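Long-range contacts in NRPS (Penicillium fellutanum, PDB 6NKI), which belongs to a nonribosomal peptide synthetase and contains an NADP-binding Rossmann-type domain, seen here with NADPH bound: residues Val50-Arg55 against Arg82-Trp87; Leu33-Leu38 against Ala73-Asn78. All coordinates share one frame; numbering follows the deposited sequence.

Both contacts lie in the first part of the Rossmann fold, around helix 32-43 and strand 47-54. Their centres are 13 Å apart, and L38 joins them. It packs against W75 in contact 2, while its CD1 lies 3.8 Å from V52 CG1 and its CD2 4.0 Å from I84 CD1 in contact 1. The segments alternate in the order 33-38, 50-55, 73-78, 82-87: helix 32-43 precedes strand 47-54, and helix 59-72 with its loop separates the two strands of contact 1. R55 NH2 of contact 1 donates to the 2'-phosphate of NADPH. L33, in segment 33-38 of contact 2, touches the ligand, and the T35 side chain is about 8 Å from it.

Contact 1: residues Val50-Arg55 against Arg82-Trp87; sequences VYVLAR and RLIQVW. With NDP (NADPH dihydro-nicotinamide-adenine-dinucleotide phosphate), chain B.
L83 starts the pairing through its backbone: V50 N donates to L83 O at 2.8 Å. I84 lies on the same sheet face as V50 and V52, and its CG1 is 4.2 Å from V52 CG2. Q85 bonds on both sides of its residue, with its N donating to V50 O and its O accepting from V52 N. Its side chain points to the other face and runs beside Y51, with OE1 at the ring edge, in the ring plane. V86 returns to the valine face, where its CG2 meets V52 CG2 at 3.9 Å. Its CG1 meets the methyl of A54, which is directed at strand 84-88, at 3.5 Å. W87 N donates to V52 O, and A54 N to W87 O; both donors stand above the carbonyl planes. W87 shares the Y51 face. In both residues CG is anti to the carbonyl carbon, beside the backbone N (chi1 -51° for Y51, -70° for W87). With CG placed alike, the Y51 ring and the six-membered ring of W87 form an offset stack, centroids 4.3 Å apart and planes 19° apart. W87 CZ2 sits over the centre of the Y51 ring, and Y51 CB makes a CH-pi contact over the W87 six-membered ring. H102 also stacks on W87.

This is the strand pair of a beta-alpha-beta unit, crossing over through helix 59-72. Strand 84-88 is an outermost strand of the parallel sheet within this chain. Just past the pairing, R55 NH2 donates to NADPH O2X at 2.7 Å, in the guanidinium plane. The cation probably balances the charge of the 2'-phosphate, consistent with recognition of NADPH by that group.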
loop_
_atom_site.group_PDB
_atom_site.type_symbol
_atom_site.label_atom_id
_atom_site.label_comp_id
_atom_site.label_asym_id
_atom_site.label_seq_id
_atom_site.Cartn_x
_atom_site.Cartn_y
_atom_site.Cartn_z
ATOM N N VAL A 50 -6.585 13.409 -22.232
ATOM C CA VAL A 50 -6.113 12.048 -22.465
ATOM C C VAL A 50 -6.782 11.503 -23.718
ATOM O O VAL A 50 -8.000 11.637 -23.888
ATOM C CB VAL A 50 -6.365 11.112 -21.261
ATOM C CG1 VAL A 50 -5.864 9.689 -21.557
ATOM C CG2 VAL A 50 -5.708 11.658 -20.005
ATOM N N TYR A 51 -5.979 10.903 -24.598
ATOM C CA TYR A 51 -6.490 10.211 -25.774
ATOM C C TYR A 51 -6.491 8.721 -25.480
ATOM O O TYR A 51 -5.461 8.171 -25.076
ATOM C CB TYR A 51 -5.636 10.462 -27.028
ATOM C CG TYR A 51 -5.318 11.896 -27.361
ATOM C CD1 TYR A 51 -6.316 12.783 -27.730
ATOM C CD2 TYR A 51 -3.994 12.342 -27.394
ATOM C CE1 TYR A 51 -6.010 14.115 -28.080
ATOM C CE2 TYR A 51 -3.683 13.672 -27.732
ATOM C CZ TYR A 51 -4.700 14.546 -28.079
ATOM O OH TYR A 51 -4.416 15.847 -28.406
ATOM N N VAL A 52 -7.624 8.062 -25.704
ATOM C CA VAL A 52 -7.746 6.636 -25.404
ATOM C C VAL A 52 -8.151 5.855 -26.664
ATOM O O VAL A 52 -9.158 6.166 -27.319
ATOM C CB VAL A 52 -8.709 6.380 -24.234
ATOM C CG1 VAL A 52 -8.151 7.008 -22.986
ATOM C CG2 VAL A 52 -10.074 6.957 -24.505
ATOM N N LEU A 53 -7.334 4.857 -26.996
ATOM C CA LEU A 53 -7.679 3.862 -27.988
ATOM C C LEU A 53 -8.981 3.190 -27.598
ATOM O O LEU A 53 -9.162 2.772 -26.452
ATOM C CB LEU A 53 -6.559 2.823 -28.096
ATOM C CG LEU A 53 -6.617 1.981 -29.390
ATOM C CD1 LEU A 53 -6.481 2.887 -30.632
ATOM C CD2 LEU A 53 -5.577 0.857 -29.474
ATOM N N ALA A 54 -9.899 3.092 -28.545
ATOM C CA ALA A 54 -11.153 2.384 -28.338
ATOM C C ALA A 54 -11.307 1.337 -29.428
ATOM O O ALA A 54 -11.342 1.674 -30.618
ATOM C CB ALA A 54 -12.345 3.334 -28.343
ATOM N N ARG A 55 -11.382 0.072 -29.011
ATOM C CA ARG A 55 -11.577 -1.029 -29.947
ATOM C C ARG A 55 -12.771 -0.774 -30.852
ATOM O O ARG A 55 -12.709 -1.024 -32.061
ATOM C CB ARG A 55 -11.748 -2.334 -29.159
ATOM C CG ARG A 55 -11.834 -3.603 -29.992
ATOM C CD ARG A 55 -11.859 -4.844 -29.098
ATOM N NE ARG A 55 -12.047 -6.078 -29.861
ATOM C CZ ARG A 55 -12.074 -7.296 -29.324
ATOM N NH1 ARG A 55 -12.257 -8.362 -30.096
ATOM N NH2 ARG A 55 -11.913 -7.448 -28.016
ATOM N N ARG A 82 -14.861 16.018 -20.056
ATOM C CA ARG A 82 -14.232 17.179 -20.687
ATOM C C ARG A 82 -12.720 17.043 -20.835
ATOM O O ARG A 82 -12.095 17.923 -21.439
ATOM C CB ARG A 82 -14.538 18.455 -19.904
ATOM C CG ARG A 82 -13.825 18.540 -18.565
ATOM C CD ARG A 82 -14.167 19.842 -17.890
ATOM N NE ARG A 82 -15.543 19.851 -17.421
ATOM C CZ ARG A 82 -16.231 20.957 -17.178
ATOM N NH1 ARG A 82 -15.688 22.139 -17.411
ATOM N NH2 ARG A 82 -17.478 20.883 -16.746
ATOM N N LEU A 83 -12.125 15.978 -20.298
ATOM C CA LEU A 83 -10.690 15.729 -20.389
ATOM C C LEU A 83 -10.340 14.592 -21.337
ATOM O O LEU A 83 -9.154 14.296 -21.534
ATOM C CB LEU A 83 -10.113 15.414 -18.998
ATOM C CG LEU A 83 -9.498 16.510 -18.135
ATOM C CD1 LEU A 83 -8.249 16.975 -18.817
ATOM C CD2 LEU A 83 -10.444 17.678 -17.902
ATOM N N ILE A 84 -11.329 13.954 -21.934
ATOM C CA ILE A 84 -11.131 12.689 -22.621
ATOM C C ILE A 84 -11.465 12.854 -24.101
ATOM O O ILE A 84 -12.454 13.503 -24.464
ATOM C CB ILE A 84 -11.983 11.596 -21.943
ATOM C CG1 ILE A 84 -11.599 10.205 -22.418
ATOM C CG2 ILE A 84 -13.462 11.835 -22.155
ATOM C CD1 ILE A 84 -12.140 9.142 -21.480
ATOM N N GLN A 85 -10.598 12.320 -24.957
ATOM C CA GLN A 85 -10.886 12.225 -26.382
ATOM C C GLN A 85 -10.638 10.796 -26.827
ATOM O O GLN A 85 -9.597 10.208 -26.508
ATOM C CB GLN A 85 -10.057 13.207 -27.211
ATOM C CG GLN A 85 -10.483 14.642 -27.006
ATOM C CD GLN A 85 -9.791 15.602 -27.954
ATOM O OE1 GLN A 85 -8.962 15.201 -28.779
ATOM N NE2 GLN A 85 -10.126 16.881 -27.836
ATOM N N VAL A 86 -11.587 10.241 -27.554
ATOM C CA VAL A 86 -11.544 8.841 -27.928
ATOM C C VAL A 86 -11.076 8.743 -29.376
ATOM O O VAL A 86 -11.587 9.450 -30.255
ATOM C CB VAL A 86 -12.920 8.189 -27.727
ATOM C CG1 VAL A 86 -12.896 6.759 -28.168
ATOM C CG2 VAL A 86 -13.319 8.283 -26.271
ATOM N N TRP A 87 -10.091 7.888 -29.620
ATOM C CA TRP A 87 -9.624 7.618 -30.976
ATOM C C TRP A 87 -9.978 6.200 -31.374
ATOM O O TRP A 87 -9.368 5.239 -30.843
ATOM C CB TRP A 87 -8.118 7.821 -31.109
ATOM C CG TRP A 87 -7.628 9.224 -31.035
ATOM C CD1 TRP A 87 -8.367 10.370 -31.020
ATOM C CD2 TRP A 87 -6.268 9.619 -30.955
ATOM N NE1 TRP A 87 -7.538 11.465 -30.937
ATOM C CE2 TRP A 87 -6.242 11.022 -30.891
ATOM C CE3 TRP A 87 -5.065 8.919 -30.935
ATOM C CZ2 TRP A 87 -5.064 11.728 -30.806
ATOM C CZ3 TRP A 87 -3.895 9.626 -30.850
ATOM C CH2 TRP A 87 -3.900 11.013 -30.789
HETATM P PA NDP B . -9.116 -7.594 -21.305
HETATM O O1A NDP B . -8.401 -8.845 -21.725
HETATM O O2A NDP B . -10.436 -7.250 -21.942
HETATM O O5B NDP B . -8.122 -6.232 -21.302
HETATM C C5B NDP B . -7.385 -6.226 -22.473
HETATM C C4B NDP B . -7.447 -4.832 -23.101
HETATM O O4B NDP B . -6.913 -4.928 -24.450
HETATM C C3B NDP B . -8.879 -4.324 -23.142
HETATM O O3B NDP B . -8.868 -2.951 -22.935
HETATM C C2B NDP B . -9.346 -4.577 -24.620
HETATM O O2B NDP B . -10.242 -3.672 -25.099
HETATM C C1B NDP B . -7.925 -4.439 -25.355
HETATM N N9A NDP B . -7.862 -5.220 -26.643
HETATM C C8A NDP B . -7.935 -6.618 -26.841
HETATM N N7A NDP B . -7.843 -6.980 -28.147
HETATM C C5A NDP B . -7.705 -5.750 -28.828
HETATM C C6A NDP B . -7.566 -5.429 -30.196
HETATM N N6A NDP B . -7.547 -6.414 -31.161
HETATM N N1A NDP B . -7.451 -4.132 -30.615
HETATM C C2A NDP B . -7.483 -3.195 -29.616
HETATM N N3A NDP B . -7.600 -3.332 -28.296
HETATM C C4A NDP B . -7.715 -4.651 -27.908
HETATM O O3 NDP B . -9.445 -7.809 -19.670
HETATM P PN NDP B . -8.216 -8.540 -18.915
HETATM O O1N NDP B . -8.438 -8.489 -17.454
HETATM O O2N NDP B . -7.841 -9.838 -19.598
HETATM O O5D NDP B . -6.636 -7.592 -19.082
HETATM C C5D NDP B . -6.710 -6.247 -18.598
HETATM C C4D NDP B . -5.366 -5.795 -17.842
HETATM O O4D NDP B . -5.169 -6.561 -16.645
HETATM C C3D NDP B . -4.093 -6.009 -18.713
HETATM O O3D NDP B . -3.450 -4.763 -18.902
HETATM C C2D NDP B . -3.162 -6.978 -17.929
HETATM O O2D NDP B . -1.842 -6.489 -17.772
HETATM C C1D NDP B . -3.780 -7.013 -16.557
HETATM N N1N NDP B . -3.892 -8.412 -15.924
HETATM C C2N NDP B . -4.918 -8.544 -15.038
HETATM C C3N NDP B . -5.197 -9.699 -14.416
HETATM C C7N NDP B . -6.278 -9.527 -13.474
HETATM O O7N NDP B . -7.300 -8.872 -13.656
HETATM N N7N NDP B . -6.027 -10.051 -12.247
HETATM C C4N NDP B . -4.415 -10.999 -14.661
HETATM C C5N NDP B . -3.210 -10.749 -15.523
HETATM C C6N NDP B . -2.979 -9.535 -16.108
HETATM P P2B NDP B . -12.011 -4.288 -25.147
HETATM O O1X NDP B . -12.695 -3.018 -25.549
HETATM O O2X NDP B . -11.962 -5.415 -26.184
HETATM O O3X NDP B . -12.102 -4.690 -23.709
#

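Contact 2: residues Leu33-Leu38 against Ala73-Asn78; sequences LGTHIL and ARWWRN
T35 and W75 make the hydrogen bond of this contact. The indole NE1 donates to T35 OG1 at 2.6 Å. The bond is bent, with an N-H...O angle of 142°. OG1 stands anti to the backbone N of T35 (chi1 -171°) and lies close to the indole plane, 8° out of it. The T35 and W75 side chains run alongside each other with opposite headings. The bond gives the buried indole N-H a partner.

Apolar contact continues at the indole. L38 is set square to W75. Its CD2 meets W75 CH2 at 3.5 Å, at the ring edge and in the ring plane. Away from the indole, the A73 methyl lies against the H36 imidazole, with CB 3.8 Å from H36 NE2, and near T35 CG2.

Among the aromatic rings, H36 and the five-membered ring of W75 are an oblique pair, with centroids 5.9 Å apart. The other nitrogen of the imidazole, ND1, is hydrogen-bonded to F32 O, within the same helix. H39, also on that helix, stacks on W75.

The contact joins the first helix of the Rossmann fold to the loop that follows helix 59-72. A Schellman motif at R74 ends that helix, and W75 follows directly. A70 of helix 59-72 touches both T35 and W75. L38 also packs on V50 and V52 of strand 47-54, while H36 reaches V276 of helix 276-288.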
loop_
_atom_site.group_PDB
_atom_site.type_symbol
_atom_site.label_atom_id
_atom_site.label_comp_id
_atom_site.label_asym_id
_atom_site.label_seq_id
_atom_site.Cartn_x
_atom_site.Cartn_y
_atom_site.Cartn_z
ATOM N N LEU A 33 -6.537 -2.856 -15.261
ATOM C CA LEU A 33 -5.445 -1.906 -15.080
ATOM C C LEU A 33 -5.697 -0.579 -15.783
ATOM O O LEU A 33 -5.576 0.496 -15.182
ATOM C CB LEU A 33 -4.148 -2.530 -15.604
ATOM C CG LEU A 33 -2.919 -1.648 -15.435
ATOM C CD1 LEU A 33 -2.809 -1.114 -14.002
ATOM C CD2 LEU A 33 -1.704 -2.517 -15.773
ATOM N N GLY A 34 -6.086 -0.652 -17.058
ATOM C CA GLY A 34 -6.155 0.544 -17.876
ATOM C C GLY A 34 -7.162 1.561 -17.381
ATOM O O GLY A 34 -6.875 2.764 -17.352
ATOM N N THR A 35 -8.350 1.104 -16.983
ATOM C CA THR A 35 -9.322 2.064 -16.474
ATOM C C THR A 35 -8.808 2.766 -15.222
ATOM O O THR A 35 -9.203 3.909 -14.948
ATOM C CB THR A 35 -10.671 1.394 -16.197
ATOM O OG1 THR A 35 -11.642 2.405 -15.893
ATOM C CG2 THR A 35 -10.588 0.384 -15.028
ATOM N N HIS A 36 -7.923 2.110 -14.456
ATOM C CA HIS A 36 -7.384 2.760 -13.265
ATOM C C HIS A 36 -6.268 3.733 -13.610
ATOM O O HIS A 36 -6.155 4.807 -12.988
ATOM C CB HIS A 36 -6.898 1.728 -12.238
ATOM C CG HIS A 36 -8.013 1.037 -11.521
ATOM N ND1 HIS A 36 -8.503 -0.195 -11.906
ATOM C CD2 HIS A 36 -8.774 1.434 -10.474
ATOM C CE1 HIS A 36 -9.503 -0.537 -11.115
ATOM N NE2 HIS A 36 -9.689 0.436 -10.240
ATOM N N ILE A 37 -5.434 3.368 -14.593
ATOM C CA ILE A 37 -4.506 4.342 -15.143
ATOM C C ILE A 37 -5.281 5.556 -15.628
ATOM O O ILE A 37 -4.932 6.698 -15.311
ATOM C CB ILE A 37 -3.665 3.714 -16.260
ATOM C CG1 ILE A 37 -2.909 2.501 -15.727
ATOM C CG2 ILE A 37 -2.692 4.748 -16.847
ATOM C CD1 ILE A 37 -2.282 1.668 -16.839
ATOM N N LEU A 38 -6.395 5.321 -16.319
ATOM C CA LEU A 38 -7.214 6.426 -16.799
ATOM C C LEU A 38 -7.665 7.307 -15.636
ATOM O O LEU A 38 -7.362 8.506 -15.596
ATOM C CB LEU A 38 -8.400 5.883 -17.609
ATOM C CG LEU A 38 -9.241 6.989 -18.239
ATOM C CD1 LEU A 38 -8.384 7.737 -19.228
ATOM C CD2 LEU A 38 -10.537 6.511 -18.860
ATOM N N ALA A 73 -15.582 -0.043 -12.154
ATOM C CA ALA A 73 -14.622 0.183 -11.083
ATOM C C ALA A 73 -15.017 1.328 -10.177
ATOM O O ALA A 73 -14.248 1.667 -9.272
ATOM C CB ALA A 73 -13.226 0.453 -11.645
ATOM N N ARG A 74 -16.177 1.942 -10.413
ATOM C CA ARG A 74 -16.774 2.896 -9.473
ATOM C C ARG A 74 -15.864 4.099 -9.233
ATOM O O ARG A 74 -15.751 4.600 -8.112
ATOM C CB ARG A 74 -17.121 2.210 -8.150
ATOM C CG ARG A 74 -18.158 1.115 -8.273
ATOM C CD ARG A 74 -18.269 0.407 -6.950
ATOM N NE ARG A 74 -19.153 -0.750 -6.996
ATOM C CZ ARG A 74 -19.319 -1.585 -5.976
ATOM N NH1 ARG A 74 -20.138 -2.623 -6.082
ATOM N NH2 ARG A 74 -18.651 -1.377 -4.848
ATOM N N TRP A 75 -15.208 4.569 -10.293
ATOM C CA TRP A 75 -14.496 5.833 -10.233
ATOM C C TRP A 75 -15.126 6.910 -11.106
ATOM O O TRP A 75 -14.741 8.086 -11.001
ATOM C CB TRP A 75 -13.016 5.644 -10.593
ATOM C CG TRP A 75 -12.651 5.155 -12.002
ATOM C CD1 TRP A 75 -12.356 3.869 -12.385
ATOM C CD2 TRP A 75 -12.481 5.966 -13.179
ATOM N NE1 TRP A 75 -12.031 3.837 -13.720
ATOM C CE2 TRP A 75 -12.094 5.111 -14.228
ATOM C CE3 TRP A 75 -12.626 7.326 -13.445
ATOM C CZ2 TRP A 75 -11.847 5.582 -15.524
ATOM C CZ3 TRP A 75 -12.389 7.792 -14.739
ATOM C CH2 TRP A 75 -12.010 6.923 -15.755
ATOM N N TRP A 76 -16.118 6.555 -11.918
ATOM C CA TRP A 76 -16.560 7.434 -12.989
ATOM C C TRP A 76 -17.388 8.601 -12.461
ATOM O O TRP A 76 -18.244 8.436 -11.595
ATOM C CB TRP A 76 -17.362 6.670 -14.054
ATOM C CG TRP A 76 -17.830 7.619 -15.090
ATOM C CD1 TRP A 76 -19.090 8.117 -15.227
ATOM C CD2 TRP A 76 -17.027 8.280 -16.079
ATOM N NE1 TRP A 76 -19.132 9.021 -16.267
ATOM C CE2 TRP A 76 -17.876 9.139 -16.803
ATOM C CE3 TRP A 76 -15.671 8.220 -16.432
ATOM C CZ2 TRP A 76 -17.412 9.946 -17.854
ATOM C CZ3 TRP A 76 -15.212 9.016 -17.486
ATOM C CH2 TRP A 76 -16.082 9.867 -18.179
ATOM N N ARG A 77 -17.107 9.788 -13.003
ATOM C CA ARG A 77 -17.866 11.017 -12.801
ATOM C C ARG A 77 -18.036 11.687 -14.158
ATOM O O ARG A 77 -17.078 11.736 -14.938
ATOM C CB ARG A 77 -17.130 11.966 -11.849
ATOM C CG ARG A 77 -16.988 11.524 -10.398
ATOM C CD ARG A 77 -16.183 12.588 -9.639
ATOM N NE ARG A 77 -16.035 12.228 -8.229
ATOM C CZ ARG A 77 -15.107 11.399 -7.756
ATOM N NH1 ARG A 77 -14.233 10.776 -8.547
ATOM N NH2 ARG A 77 -15.063 11.170 -6.453
ATOM N N ASN A 78 -19.235 12.222 -14.439
ATOM C CA ASN A 78 -19.470 12.804 -15.757
ATOM C C ASN A 78 -18.598 14.030 -15.998
ATOM O O ASN A 78 -18.320 14.359 -17.153
ATOM C CB ASN A 78 -20.956 13.151 -15.970
ATOM C CG ASN A 78 -21.448 14.303 -15.086
ATOM O OD1 ASN A 78 -20.691 14.891 -14.314
ATOM N ND2 ASN A 78 -22.727 14.644 -15.228
#